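Local coordinates for protein acyl-CoA dehydrogenase FadE3 (Mycobacterium smegmatis, PDB 4IV6) that belongs to the acyl-CoA dehydrogenase family and, in an assembly of four chains, binds dihydroflavine-adenine dinucleotide, at residues B[9-14]-B[64-69]; B[55-60]-B[110-115]; B[201-204]-B[208-211]; B[225-230]-B[235-240]; B[292-297]-B[330-335]. All blocks are in the same frame, centred on the assembly; numbering follows the deposited sequence. Where two conformers were deposited one is given.

Interaction 1. Residues B[9-14]-B[64-69]; sequences AEEETI and GAVSMP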
# COMPACT_ATOMS: atom_id res chain seq x y z
N ALA B 9 35.34 -13.10 -16.97
CA ALA B 9 36.34 -12.22 -16.40
C ALA B 9 36.15 -10.81 -16.88
O ALA B 9 36.07 -9.88 -16.07
CB ALA B 9 37.72 -12.71 -16.82
N GLU B 10 36.08 -10.67 -18.21
CA GLU B 10 35.93 -9.38 -18.86
C GLU B 10 34.62 -8.73 -18.46
O GLU B 10 34.52 -7.51 -18.38
CB GLU B 10 35.99 -9.52 -20.40
N GLU B 11 33.60 -9.54 -18.22
CA GLU B 11 32.31 -8.99 -17.90
C GLU B 11 32.30 -8.41 -16.49
O GLU B 11 31.78 -7.34 -16.26
CB GLU B 11 31.22 -10.02 -18.13
CG GLU B 11 30.88 -10.14 -19.61
CD GLU B 11 29.86 -11.22 -19.92
OE1 GLU B 11 29.60 -12.12 -19.08
OE2 GLU B 11 29.34 -11.21 -21.05
N GLU B 12 32.94 -9.11 -15.55
CA GLU B 12 33.06 -8.60 -14.18
C GLU B 12 33.83 -7.30 -14.19
O GLU B 12 33.50 -6.35 -13.49
CB GLU B 12 33.81 -9.60 -13.29
CG GLU B 12 33.14 -10.94 -13.12
CD GLU B 12 32.16 -11.00 -11.95
OE1 GLU B 12 31.43 -9.99 -11.72
OE2 GLU B 12 32.12 -12.06 -11.28
N THR B 13 34.89 -7.28 -14.98
CA THR B 13 35.74 -6.12 -15.08
C THR B 13 34.98 -4.91 -15.59
O THR B 13 35.17 -3.80 -15.06
CB THR B 13 36.97 -6.43 -15.97
OG1 THR B 13 37.82 -7.39 -15.29
CG2 THR B 13 37.78 -5.17 -16.25
N ILE B 14 34.15 -5.08 -16.62
CA ILE B 14 33.40 -3.94 -17.17
C ILE B 14 32.47 -3.35 -16.08
O ILE B 14 32.43 -2.13 -15.89
CB ILE B 14 32.65 -4.26 -18.49
CG1 ILE B 14 31.92 -3.05 -19.06
CG2 ILE B 14 31.54 -5.27 -18.30
CD1 ILE B 14 32.84 -1.93 -19.50
N GLY B 64 32.47 -7.09 -29.28
CA GLY B 64 31.74 -8.13 -28.52
C GLY B 64 30.49 -7.67 -27.74
O GLY B 64 30.49 -6.65 -27.03
N ALA B 65 29.41 -8.44 -27.89
CA ALA B 65 28.17 -8.26 -27.17
C ALA B 65 28.25 -8.92 -25.77
O ALA B 65 28.27 -10.17 -25.72
CB ALA B 65 27.03 -8.91 -27.97
N VAL B 66 28.25 -8.14 -24.67
CA VAL B 66 28.25 -8.75 -23.34
C VAL B 66 26.92 -9.52 -23.11
O VAL B 66 25.93 -9.30 -23.82
CB VAL B 66 28.49 -7.74 -22.20
CG1 VAL B 66 29.84 -7.02 -22.36
CG2 VAL B 66 27.36 -6.72 -22.09
N SER B 67 26.92 -10.44 -22.16
CA SER B 67 25.68 -11.12 -21.82
C SER B 67 24.64 -10.10 -21.29
O SER B 67 24.99 -9.02 -20.84
CB SER B 67 25.97 -12.18 -20.76
OG SER B 67 26.25 -11.57 -19.50
N MET B 68 23.37 -10.47 -21.33
CA MET B 68 22.33 -9.62 -20.80
C MET B 68 22.46 -9.43 -19.28
O MET B 68 22.27 -8.32 -18.80
CB MET B 68 20.95 -10.13 -21.16
CG MET B 68 19.80 -9.21 -20.69
SD MET B 68 19.89 -7.50 -21.28
CE MET B 68 19.36 -7.75 -22.96
N PRO B 69 22.81 -10.48 -18.52
CA PRO B 69 23.06 -10.20 -17.10
C PRO B 69 24.17 -9.16 -16.88
O PRO B 69 24.07 -8.33 -15.98
CB PRO B 69 23.42 -11.57 -16.53
CG PRO B 69 22.66 -12.51 -17.41
CD PRO B 69 22.78 -11.92 -18.78
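Glu11, in the first turns of helix 9-26, faces Val66 in the loop that leads into helix 68-81, their CA atoms 6.8 Å apart. The loop passes the side of the helix, reaches its N-cap at Ser67 and becomes helical from Met68 onward. Both segments belong to the all-helical N-terminal domain of the acyl-CoA dehydrogenase fold, and the contact fastens the first helix to the start of another at the protein surface. Ser67 is the N-cap of helix 68-81: its OG accepts a hydrogen bond from Cys70 N, a usual task for a short hydroxyl side chain in this position. Glu11 serves the same helix start from outside. With chi1 at -79° its CG stands beside its own backbone N, and the extended chain beyond carries the carboxylate across to Ser67. There OE2 accepts the backbone N-H of Ser67 in a nearly straight bond of 2.8 Å, with an angle of 171° at the hydrogen. The N-H arrives from above the carboxylate plane, 42° out of it, so the carboxylate presents part of its face to the donor. Glutamate suits the place because it is long enough to span the gap, and its negative charge lies near the beginning of helix 68-81, where the helix dipole would probably stabilise it. Ile14, three residues on, packs on Cys70 and Val74 of that helix. The same OE2 also rests against the backbone of Val66, 3.5 Å from its CA.

Interaction 2. Residues B[55-60]-B[110-115]; sequences LAIPEP and KYLPRM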
# COMPACT_ATOMS: atom_id res chain seq x y z
N LEU B 55 27.89 -2.33 -26.17
CA LEU B 55 27.64 -3.49 -25.29
C LEU B 55 26.77 -4.57 -25.92
O LEU B 55 26.79 -5.70 -25.48
CB LEU B 55 26.99 -3.05 -23.98
CG LEU B 55 27.86 -2.23 -23.03
CD1 LEU B 55 27.01 -1.64 -21.92
CD2 LEU B 55 28.98 -3.05 -22.45
N ALA B 56 25.97 -4.22 -26.92
CA ALA B 56 25.16 -5.23 -27.59
C ALA B 56 25.63 -5.55 -29.03
O ALA B 56 24.92 -6.21 -29.77
CB ALA B 56 23.70 -4.81 -27.59
N ILE B 57 26.83 -5.11 -29.39
CA ILE B 57 27.28 -5.20 -30.79
C ILE B 57 28.46 -6.18 -30.92
O ILE B 57 29.58 -5.87 -30.49
CB ILE B 57 27.64 -3.81 -31.36
CG1 ILE B 57 26.39 -2.91 -31.37
CG2 ILE B 57 28.21 -3.93 -32.77
CD1 ILE B 57 26.65 -1.48 -31.78
N PRO B 58 28.22 -7.35 -31.53
CA PRO B 58 29.27 -8.37 -31.63
C PRO B 58 30.19 -8.15 -32.81
O PRO B 58 29.95 -7.28 -33.64
CB PRO B 58 28.47 -9.64 -31.86
CG PRO B 58 27.36 -9.16 -32.72
CD PRO B 58 26.99 -7.80 -32.19
N GLU B 59 31.25 -8.96 -32.87
CA GLU B 59 32.11 -9.03 -34.04
C GLU B 59 31.28 -9.57 -35.19
O GLU B 59 30.39 -10.37 -34.98
CB GLU B 59 33.28 -9.97 -33.81
CG GLU B 59 34.18 -9.60 -32.64
CD GLU B 59 35.28 -10.62 -32.44
OE1 GLU B 59 35.55 -11.40 -33.36
OE2 GLU B 59 35.87 -10.64 -31.34
N PRO B 60 31.57 -9.15 -36.43
CA PRO B 60 32.67 -8.32 -36.84
C PRO B 60 32.48 -6.82 -36.65
O PRO B 60 33.42 -6.06 -36.86
CB PRO B 60 32.83 -8.67 -38.33
CG PRO B 60 31.44 -8.99 -38.77
CD PRO B 60 30.75 -9.60 -37.57
N LYS B 110 26.75 -0.57 -42.43
CA LYS B 110 26.76 0.88 -42.52
C LYS B 110 26.79 1.57 -41.15
O LYS B 110 27.46 2.59 -40.99
CB LYS B 110 25.52 1.34 -43.27
CG LYS B 110 25.41 2.85 -43.33
CD LYS B 110 24.38 3.27 -44.33
CE LYS B 110 24.70 4.69 -44.72
NZ LYS B 110 23.66 5.18 -45.64
N TYR B 111 26.06 1.01 -40.19
CA TYR B 111 25.78 1.69 -38.92
C TYR B 111 26.45 1.11 -37.65
O TYR B 111 26.91 1.87 -36.80
CB TYR B 111 24.27 1.72 -38.70
CG TYR B 111 23.53 2.61 -39.68
CD1 TYR B 111 23.95 3.94 -39.92
CD2 TYR B 111 22.42 2.15 -40.35
CE1 TYR B 111 23.27 4.75 -40.83
CE2 TYR B 111 21.75 2.96 -41.26
CZ TYR B 111 22.17 4.25 -41.50
OH TYR B 111 21.48 5.04 -42.39
N LEU B 112 26.48 -0.22 -37.52
CA LEU B 112 26.93 -0.86 -36.27
C LEU B 112 28.38 -0.60 -35.86
O LEU B 112 28.63 -0.44 -34.65
CB LEU B 112 26.65 -2.37 -36.26
CG LEU B 112 25.17 -2.77 -36.21
CD1 LEU B 112 25.03 -4.28 -36.19
CD2 LEU B 112 24.48 -2.18 -34.99
N PRO B 113 29.32 -0.52 -36.82
CA PRO B 113 30.69 -0.21 -36.38
C PRO B 113 30.85 1.16 -35.72
O PRO B 113 31.50 1.27 -34.68
CB PRO B 113 31.52 -0.35 -37.68
CG PRO B 113 30.75 -1.33 -38.50
CD PRO B 113 29.31 -0.92 -38.25
N ARG B 114 30.24 2.21 -36.28
CA ARG B 114 30.31 3.52 -35.66
C ARG B 114 29.40 3.64 -34.45
O ARG B 114 29.66 4.43 -33.55
CB ARG B 114 29.97 4.61 -36.66
CG ARG B 114 31.04 4.86 -37.70
CD ARG B 114 30.53 5.93 -38.64
NE ARG B 114 29.43 5.43 -39.46
CZ ARG B 114 28.42 6.17 -39.93
NH1 ARG B 114 27.47 5.60 -40.70
NH2 ARG B 114 28.35 7.46 -39.64
N MET B 115 28.33 2.86 -34.40
CA MET B 115 27.50 2.80 -33.19
C MET B 115 28.26 2.20 -32.00
O MET B 115 28.15 2.68 -30.89
CB MET B 115 26.21 2.04 -33.44
CG MET B 115 25.23 2.85 -34.27
SD MET B 115 23.74 1.95 -34.71
CE MET B 115 23.01 1.75 -33.09
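Ile57 pushes its side chain from an irregular loop against helix 105-116, and its side-chain contacts with Leu112 and Met115 are apolar. The delta methyl does most of the touching: Ile57 CD1 lies 3.9 Å from Leu112 CD2 and the same 3.9 Å from Met115 CB. Leu112 and Met115 are three residues apart, so they line one side of the helix, and the methyl settles between them. It also makes van der Waals contact with the backbone there, Ile57 CD1 lying 3.6 Å from Leu112 O. Ile57 CG1 stands beside the backbone N (chi1 -62°) and the chain continues extended to CD1, which together send this methyl forward to the helix. The isoleucine chain lies obliquely to Leu112 and at about a right angle to Met115. Isoleucine, branched at CB, offers CD1 and CG2 separately: CD1 meets both helix residues, and Ile57 CG2 approaches Leu112 CB at 4.1 Å.

This is part of the core of the helical N-terminal domain of an acyl-CoA dehydrogenase: helix 83-102 closes the same group, with Ser96 touching both Ile57 and Met115, and Leu99 and Leu100 touching Leu112.

The polar bonding lies within the helix. Lys110 O accepts Arg114 NH1, at 3.0 Å with an N-H...O angle of 169°; this oxygen lies at the edge of the guanidinium group, close to its plane, though NH1 is tilted 32° from the plane of the carbonyl. The helix is kinked here: neither Pro113 N, which carries no hydrogen, nor Arg114 N bonds to the preceding turn.

Interaction 3. Residues B[201-204]-B[208-211]; sequences LPKL and GVES. With FDA (dihydroflavine-adenine dinucleotide), chain D.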
# COMPACT_ATOMS: atom_id res chain seq x y z
N LEU B 201 12.51 19.56 -24.25
CA LEU B 201 11.32 19.69 -23.44
C LEU B 201 11.72 19.79 -21.96
O LEU B 201 12.46 18.98 -21.48
CB LEU B 201 10.39 18.52 -23.73
CG LEU B 201 10.01 18.37 -25.22
CD1 LEU B 201 9.27 17.08 -25.48
CD2 LEU B 201 9.19 19.54 -25.73
N PRO B 202 11.24 20.81 -21.23
CA PRO B 202 11.65 20.89 -19.83
C PRO B 202 10.97 19.85 -18.93
O PRO B 202 9.75 19.59 -19.04
CB PRO B 202 11.28 22.32 -19.43
CG PRO B 202 10.21 22.70 -20.36
CD PRO B 202 10.54 22.02 -21.67
N LYS B 203 11.78 19.24 -18.07
CA LYS B 203 11.45 17.98 -17.38
C LYS B 203 11.68 18.09 -15.86
O LYS B 203 12.55 18.81 -15.41
CB LYS B 203 12.40 16.86 -17.84
CG LYS B 203 12.35 16.50 -19.27
CD LYS B 203 13.24 15.33 -19.59
CE LYS B 203 14.67 15.78 -19.92
NZ LYS B 203 15.38 14.61 -20.52
N LEU B 204 10.96 17.26 -15.10
CA LEU B 204 11.11 17.17 -13.64
C LEU B 204 12.48 16.61 -13.23
O LEU B 204 13.09 17.07 -12.26
CB LEU B 204 10.01 16.28 -13.08
CG LEU B 204 10.11 15.84 -11.64
CD1 LEU B 204 10.08 17.03 -10.70
CD2 LEU B 204 8.97 14.89 -11.35
N GLY B 208 20.13 16.87 -18.10
CA GLY B 208 21.39 16.65 -18.85
C GLY B 208 21.16 16.06 -20.24
O GLY B 208 21.68 16.60 -21.24
N VAL B 209 20.40 14.97 -20.30
CA VAL B 209 19.90 14.37 -21.56
C VAL B 209 18.68 15.10 -22.10
O VAL B 209 17.70 15.31 -21.39
CB VAL B 209 19.50 12.89 -21.33
CG1 VAL B 209 18.66 12.33 -22.49
CG2 VAL B 209 20.76 12.06 -21.14
N GLU B 210 18.73 15.47 -23.38
CA GLU B 210 17.62 16.17 -24.03
C GLU B 210 16.53 15.18 -24.44
O GLU B 210 16.84 14.06 -24.80
CB GLU B 210 18.12 17.00 -25.22
CG GLU B 210 18.41 16.25 -26.53
CD GLU B 210 19.71 15.45 -26.57
OE1 GLU B 210 20.40 15.32 -25.52
OE2 GLU B 210 20.06 14.94 -27.66
N SER B 211 15.27 15.59 -24.32
CA SER B 211 14.13 14.94 -24.95
C SER B 211 13.43 15.97 -25.79
O SER B 211 13.18 17.08 -25.31
CB SER B 211 13.19 14.35 -23.92
OG SER B 211 13.87 13.27 -23.26
PA FDA D . -1.08 8.43 -22.82
O1A FDA D . -1.02 7.24 -23.75
O2A FDA D . -1.74 9.71 -23.26
O5B FDA D . -1.75 7.93 -21.45
C5B FDA D . -2.16 8.84 -20.40
C4B FDA D . -2.68 8.02 -19.20
O4B FDA D . -3.71 7.10 -19.61
C3B FDA D . -1.60 7.15 -18.60
O3B FDA D . -1.89 6.95 -17.20
C2B FDA D . -1.74 5.87 -19.39
O2B FDA D . -1.21 4.71 -18.75
C1B FDA D . -3.25 5.77 -19.46
N9A FDA D . -3.73 4.92 -20.58
C8A FDA D . -3.68 5.24 -21.89
N7A FDA D . -4.25 4.27 -22.64
C5A FDA D . -4.66 3.31 -21.78
C6A FDA D . -5.32 2.02 -21.88
N6A FDA D . -5.66 1.55 -23.08
N1A FDA D . -5.58 1.30 -20.77
C2A FDA D . -5.26 1.78 -19.55
N3A FDA D . -4.64 2.96 -19.37
C4A FDA D . -4.34 3.75 -20.42
N1 FDA D . 9.12 7.88 -26.38
C2 FDA D . 9.86 7.54 -27.43
O2 FDA D . 9.29 7.11 -28.45
N3 FDA D . 11.20 7.64 -27.43
C4 FDA D . 11.91 8.10 -26.41
O4 FDA D . 13.17 8.21 -26.47
C4X FDA D . 11.17 8.47 -25.18
N5 FDA D . 11.77 8.98 -24.08
C5X FDA D . 11.03 9.69 -23.19
C6 FDA D . 11.64 10.57 -22.29
C7 FDA D . 10.89 11.27 -21.34
C7M FDA D . 11.55 12.24 -20.40
C8 FDA D . 9.50 11.08 -21.28
C8M FDA D . 8.60 11.79 -20.28
C9 FDA D . 8.90 10.21 -22.18
C9A FDA D . 9.65 9.53 -23.15
N10 FDA D . 8.99 8.68 -24.07
C10 FDA D . 9.70 8.36 -25.24
C1' FDA D . 7.54 8.85 -24.21
C2' FDA D . 6.87 7.80 -23.35
O2' FDA D . 7.11 6.49 -23.87
C3' FDA D . 5.38 8.10 -23.28
O3' FDA D . 5.20 9.19 -22.38
C4' FDA D . 4.55 6.94 -22.81
O4' FDA D . 4.39 6.08 -23.95
C5' FDA D . 3.14 7.37 -22.36
O5' FDA D . 2.58 8.18 -23.38
P FDA D . 1.57 9.38 -23.16
O1P FDA D . 1.13 9.72 -24.56
O2P FDA D . 2.23 10.43 -22.33
O3P FDA D . 0.40 8.69 -22.28
O HOH W 1 15.16 18.06 -22.82
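Lys203 hands its amine to the main chain of Val209, where a charged partner might have been expected. NZ donates to Val209 O at 2.6 Å, a short bond that reaches the carbonyl from 30° off its plane. A second carbonyl, Tyr206 O, is also bonded to NZ, and the Tyr206 ring makes a cation-pi contact with the lysine; the bond from NZ to Ser211 OG is weak, at 3.4 Å. The bend at chi3 (-88°) folds the chain so that NZ can turn to these oxygens while the aliphatic CD lies 3.6 Å from C7M of dihydroflavine-adenine dinucleotide. Ser211 brings OG to the C6 edge of the ring system, 3.6 Å from ligand C6, and bonds chiefly to Ser159 OG. Segment 201-204 leaves strand 195-200 of the middle beta domain, and 208-211 enters the antiparallel strand 211-216; Leu201 N donates to Ser211 O at 2.8 Å, nearly along the C=O axis. Beyond that pair a water takes over, accepting from Ser211 N and donating to Leu201 O. The lysine ammonium is therefore gripped largely by neutral oxygens, which probably helps hold CD against the C7M methyl.

Interaction 4. Residues B[225-230]-B[235-240]; sequences SLLGDD and FAQMMK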
# COMPACT_ATOMS: atom_id res chain seq x y z
N SER B 225 16.20 2.76 -46.33
CA SER B 225 16.12 3.07 -44.89
C SER B 225 15.19 2.13 -44.13
O SER B 225 15.23 2.09 -42.91
CB SER B 225 15.64 4.51 -44.67
OG SER B 225 14.33 4.66 -45.17
N LEU B 226 14.34 1.40 -44.85
CA LEU B 226 13.41 0.46 -44.24
C LEU B 226 14.17 -0.55 -43.43
O LEU B 226 15.17 -1.10 -43.89
CB LEU B 226 12.58 -0.27 -45.31
CG LEU B 226 11.63 -1.34 -44.77
CD1 LEU B 226 10.54 -0.79 -43.84
CD2 LEU B 226 11.00 -2.12 -45.91
N LEU B 227 13.74 -0.79 -42.20
CA LEU B 227 14.36 -1.84 -41.38
C LEU B 227 13.75 -3.16 -41.79
O LEU B 227 12.57 -3.40 -41.57
CB LEU B 227 14.13 -1.59 -39.89
CG LEU B 227 14.66 -2.68 -38.94
CD1 LEU B 227 16.19 -2.69 -38.92
CD2 LEU B 227 14.11 -2.44 -37.55
N GLY B 228 14.56 -4.02 -42.38
CA GLY B 228 14.14 -5.31 -42.91
C GLY B 228 13.75 -5.20 -44.37
O GLY B 228 13.81 -4.10 -44.96
N ASP B 229 13.34 -6.32 -44.96
CA ASP B 229 12.98 -6.37 -46.37
C ASP B 229 11.53 -6.01 -46.65
O ASP B 229 11.23 -5.64 -47.76
CB ASP B 229 13.24 -7.77 -46.95
CG ASP B 229 14.69 -8.16 -46.91
OD1 ASP B 229 15.57 -7.29 -47.04
OD2 ASP B 229 14.96 -9.35 -46.72
N ASP B 230 10.64 -6.13 -45.65
CA ASP B 230 9.20 -5.99 -45.87
C ASP B 230 8.61 -4.91 -44.98
O ASP B 230 8.95 -4.83 -43.80
CB ASP B 230 8.46 -7.28 -45.55
CG ASP B 230 9.01 -8.47 -46.32
OD1 ASP B 230 8.79 -8.55 -47.54
OD2 ASP B 230 9.66 -9.30 -45.68
N PHE B 235 5.45 -3.25 -35.56
CA PHE B 235 5.01 -3.65 -34.21
C PHE B 235 5.69 -4.94 -33.74
O PHE B 235 6.14 -5.02 -32.60
CB PHE B 235 3.48 -3.77 -34.12
CG PHE B 235 2.77 -2.43 -34.04
CD1 PHE B 235 3.06 -1.54 -33.02
CD2 PHE B 235 1.85 -2.06 -35.01
CE1 PHE B 235 2.44 -0.29 -32.98
CE2 PHE B 235 1.22 -0.82 -34.96
CZ PHE B 235 1.50 0.06 -33.94
N ALA B 236 5.78 -5.92 -34.62
CA ALA B 236 6.45 -7.17 -34.27
C ALA B 236 7.91 -6.91 -33.92
O ALA B 236 8.42 -7.45 -32.93
CB ALA B 236 6.35 -8.15 -35.44
N GLN B 237 8.58 -6.09 -34.72
CA GLN B 237 9.98 -5.75 -34.47
C GLN B 237 10.13 -5.00 -33.15
O GLN B 237 10.99 -5.37 -32.35
CB GLN B 237 10.54 -4.91 -35.60
CG GLN B 237 10.65 -5.64 -36.94
CD GLN B 237 10.89 -4.69 -38.10
OE1 GLN B 237 10.66 -3.49 -38.01
NE2 GLN B 237 11.38 -5.24 -39.20
N MET B 238 9.28 -4.00 -32.92
CA MET B 238 9.34 -3.27 -31.65
C MET B 238 9.12 -4.20 -30.45
O MET B 238 9.85 -4.11 -29.48
CB MET B 238 8.37 -2.11 -31.62
CG MET B 238 8.74 -1.07 -30.57
SD MET B 238 10.45 -0.53 -30.78
CE MET B 238 11.26 -1.33 -29.42
N MET B 239 8.16 -5.11 -30.51
CA MET B 239 7.97 -6.05 -29.40
C MET B 239 9.27 -6.72 -28.99
O MET B 239 9.57 -6.87 -27.82
CB MET B 239 6.96 -7.14 -29.75
CG MET B 239 5.56 -6.89 -29.25
SD MET B 239 4.50 -8.28 -29.77
CE MET B 239 5.16 -9.59 -28.75
N LYS B 240 10.05 -7.12 -30.00
CA LYS B 240 11.30 -7.80 -29.80
C LYS B 240 12.35 -6.85 -29.19
O LYS B 240 13.07 -7.20 -28.25
CB LYS B 240 11.73 -8.39 -31.15
CG LYS B 240 12.49 -9.67 -31.10
CD LYS B 240 11.76 -10.79 -30.38
CE LYS B 240 12.83 -11.62 -29.66
NZ LYS B 240 12.28 -12.80 -28.94
O HOH W 2 10.32 -2.20 -40.36
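Leu227 and Gln237 make this contact, between the loop after strand 219-222 and the start of helix 234-270, the first helix of the C-terminal domain of the acyl-CoA dehydrogenase fold. Ser225 begins the approach, its backbone bonded to Leu188. Next, Leu226 O accepts Gln107 NE2 while its side chain packs on Ser185 and Leu187. Leu227 then turns toward the helix; with CG opposite the backbone N (chi1 177°), its CD2 lies 3.6 Å from Gln237 OE1, the two side chains running past each other in opposite directions, and Phe102 touches both. Leu227 O is the polar partner. It accepts Gln237 NE2 at 3.2 Å with an N-H...O angle of 164°; this oxygen lies close to the Gln237 amide plane, while NE2 stands above the Leu227 carbonyl plane, 52° out of it. Gly228 follows with backbone angles that suit a residue without a side chain. A water lies 2.8 Å from Leu227 O and 2.7 Å from Gln237 OE1, placed to donate to either. Glutamine suits this buried place because its amide has both a donor and an acceptor: the donor answers the carbonyl Leu227 O directly, the acceptor lies within reach of the water, and the neutral group adds no charge of its own.

Interaction 5. Residues B[292-297]-B[330-335]; sequences GTKLYA and AMQIAL
Lys294 and Gln332 start alike, each with CG beside its own backbone N (chi1 -67° in both), but then diverge: the lysine bends at chi3 (-54°), whereas the glutamine stays extended. The two chains cross at about a right angle, between helices 282-310 and 316-340. These are consecutive helices of the C-terminal helical domain of the acyl-CoA dehydrogenase fold, running in opposite directions as a helical hairpin.

At the outer side of the contact, Lys294 NZ donates to Gln332 OE1 at 2.8 Å. The amine meets the oxygen from a position tilted 33° from the amide plane. The lysine end crosses the glutamine stem, with Lys294 NZ 3.6 Å from Gln332 CB and Lys294 CE 3.3 Å from Gln332 OE1. Long side chains suit this partly exposed side because they can reach across and join their polar ends.

The layer below is apolar. Ile333 points at helix 282-310, where its CD1 meets Leu295, and both residues rest on Ala257 of helix 234-270, where the small alanine is consistent with close packing of three helices. Leu295 also packs on Leu386 of the third subunit, and the neighbouring Tyr296 hydrogen-bonds through its hydroxyl to Ser304 of that subunit, so the hairpin contributes to the assembly. The closest apolar pair across it is Ile333 CD1 and Leu295 CB, 3.9 Å apart.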
# COMPACT_ATOMS: atom_id res chain seq x y z
N GLY B 292 15.35 -2.42 1.76
CA GLY B 292 16.37 -3.39 1.40
C GLY B 292 15.77 -4.68 0.89
O GLY B 292 16.26 -5.29 -0.06
N THR B 293 14.69 -5.11 1.53
CA THR B 293 13.99 -6.34 1.13
C THR B 293 13.37 -6.21 -0.29
O THR B 293 13.52 -7.12 -1.12
CB THR B 293 12.89 -6.68 2.17
OG1 THR B 293 13.50 -6.93 3.44
CG2 THR B 293 12.10 -7.92 1.73
N LYS B 294 12.66 -5.12 -0.55
CA LYS B 294 12.09 -4.85 -1.88
C LYS B 294 13.17 -4.72 -2.94
O LYS B 294 13.01 -5.21 -4.07
CB LYS B 294 11.22 -3.59 -1.87
CG LYS B 294 9.97 -3.78 -1.03
CD LYS B 294 8.90 -2.68 -1.11
CE LYS B 294 9.39 -1.28 -0.83
NZ LYS B 294 8.19 -0.43 -0.51
N LEU B 295 14.28 -4.07 -2.59
CA LEU B 295 15.37 -3.88 -3.55
C LEU B 295 15.96 -5.24 -3.93
O LEU B 295 16.20 -5.49 -5.09
CB LEU B 295 16.48 -2.98 -2.99
CG LEU B 295 17.70 -2.73 -3.89
CD1 LEU B 295 17.28 -2.32 -5.30
CD2 LEU B 295 18.59 -1.69 -3.24
N TYR B 296 16.18 -6.10 -2.92
CA TYR B 296 16.67 -7.46 -3.15
C TYR B 296 15.68 -8.22 -4.04
O TYR B 296 16.09 -8.90 -4.99
CB TYR B 296 16.85 -8.18 -1.81
CG TYR B 296 17.41 -9.59 -1.84
CD1 TYR B 296 18.24 -10.03 -2.87
CD2 TYR B 296 17.16 -10.47 -0.79
CE1 TYR B 296 18.78 -11.31 -2.86
CE2 TYR B 296 17.68 -11.75 -0.78
CZ TYR B 296 18.48 -12.18 -1.82
OH TYR B 296 19.00 -13.46 -1.79
N ALA B 297 14.39 -8.09 -3.76
CA ALA B 297 13.37 -8.75 -4.61
C ALA B 297 13.47 -8.28 -6.06
O ALA B 297 13.43 -9.07 -7.01
CB ALA B 297 11.96 -8.50 -4.06
N ALA B 330 11.48 1.39 -7.10
CA ALA B 330 12.39 2.55 -7.02
C ALA B 330 11.68 3.81 -6.52
O ALA B 330 12.24 4.57 -5.74
CB ALA B 330 13.11 2.81 -8.35
N MET B 331 10.45 4.03 -6.97
CA MET B 331 9.64 5.18 -6.50
C MET B 331 9.36 5.08 -5.01
O MET B 331 9.51 6.07 -4.28
CB MET B 331 8.33 5.25 -7.29
CG MET B 331 7.44 6.42 -6.95
SD MET B 331 8.11 8.01 -7.53
CE MET B 331 8.99 8.70 -6.14
N GLN B 332 9.00 3.89 -4.54
CA GLN B 332 8.75 3.68 -3.09
C GLN B 332 10.02 3.93 -2.26
O GLN B 332 9.99 4.64 -1.24
CB GLN B 332 8.26 2.26 -2.85
CG GLN B 332 6.87 2.02 -3.46
CD GLN B 332 6.48 0.55 -3.58
OE1 GLN B 332 7.13 -0.36 -3.06
NE2 GLN B 332 5.42 0.32 -4.33
N ILE B 333 11.14 3.36 -2.73
CA ILE B 333 12.39 3.52 -2.03
C ILE B 333 12.85 4.97 -2.06
O ILE B 333 13.38 5.48 -1.04
CB ILE B 333 13.46 2.54 -2.58
CG1 ILE B 333 13.07 1.11 -2.20
CG2 ILE B 333 14.85 2.88 -2.06
CD1 ILE B 333 13.97 0.05 -2.82
N ALA B 334 12.66 5.66 -3.19
CA ALA B 334 13.09 7.06 -3.29
C ALA B 334 12.36 7.93 -2.27
O ALA B 334 12.97 8.71 -1.58
CB ALA B 334 12.91 7.61 -4.69
N LEU B 335 11.05 7.75 -2.14
CA LEU B 335 10.29 8.53 -1.17
C LEU B 335 10.73 8.22 0.25
O LEU B 335 10.93 9.15 1.03
CB LEU B 335 8.79 8.32 -1.32
CG LEU B 335 7.88 8.91 -0.23
CD1 LEU B 335 8.05 10.41 -0.12
CD2 LEU B 335 6.46 8.56 -0.59

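The five contacts follow the three-part plan of the acyl-CoA dehydrogenase chain. Interactions 1 and 2 both lie in the helical N-terminal domain; their centres are about 16 Å apart, their segments alternate along the sequence, and Val66 N probably hydrogen-bonds to Leu55 O, so they form one continuous patch. Interaction 3 comes next, in the middle beta domain beside dihydroflavine-adenine dinucleotide. Interaction 4 marks the passage into helix 234-270, whose later turns also underlie interaction 5, though the two centres are about 36 Å apart. Interactions 3 and 5, with centres about 25 Å apart, both touch the second subunit, which links the ligand pocket and the helical C-terminal domain to the tetramer.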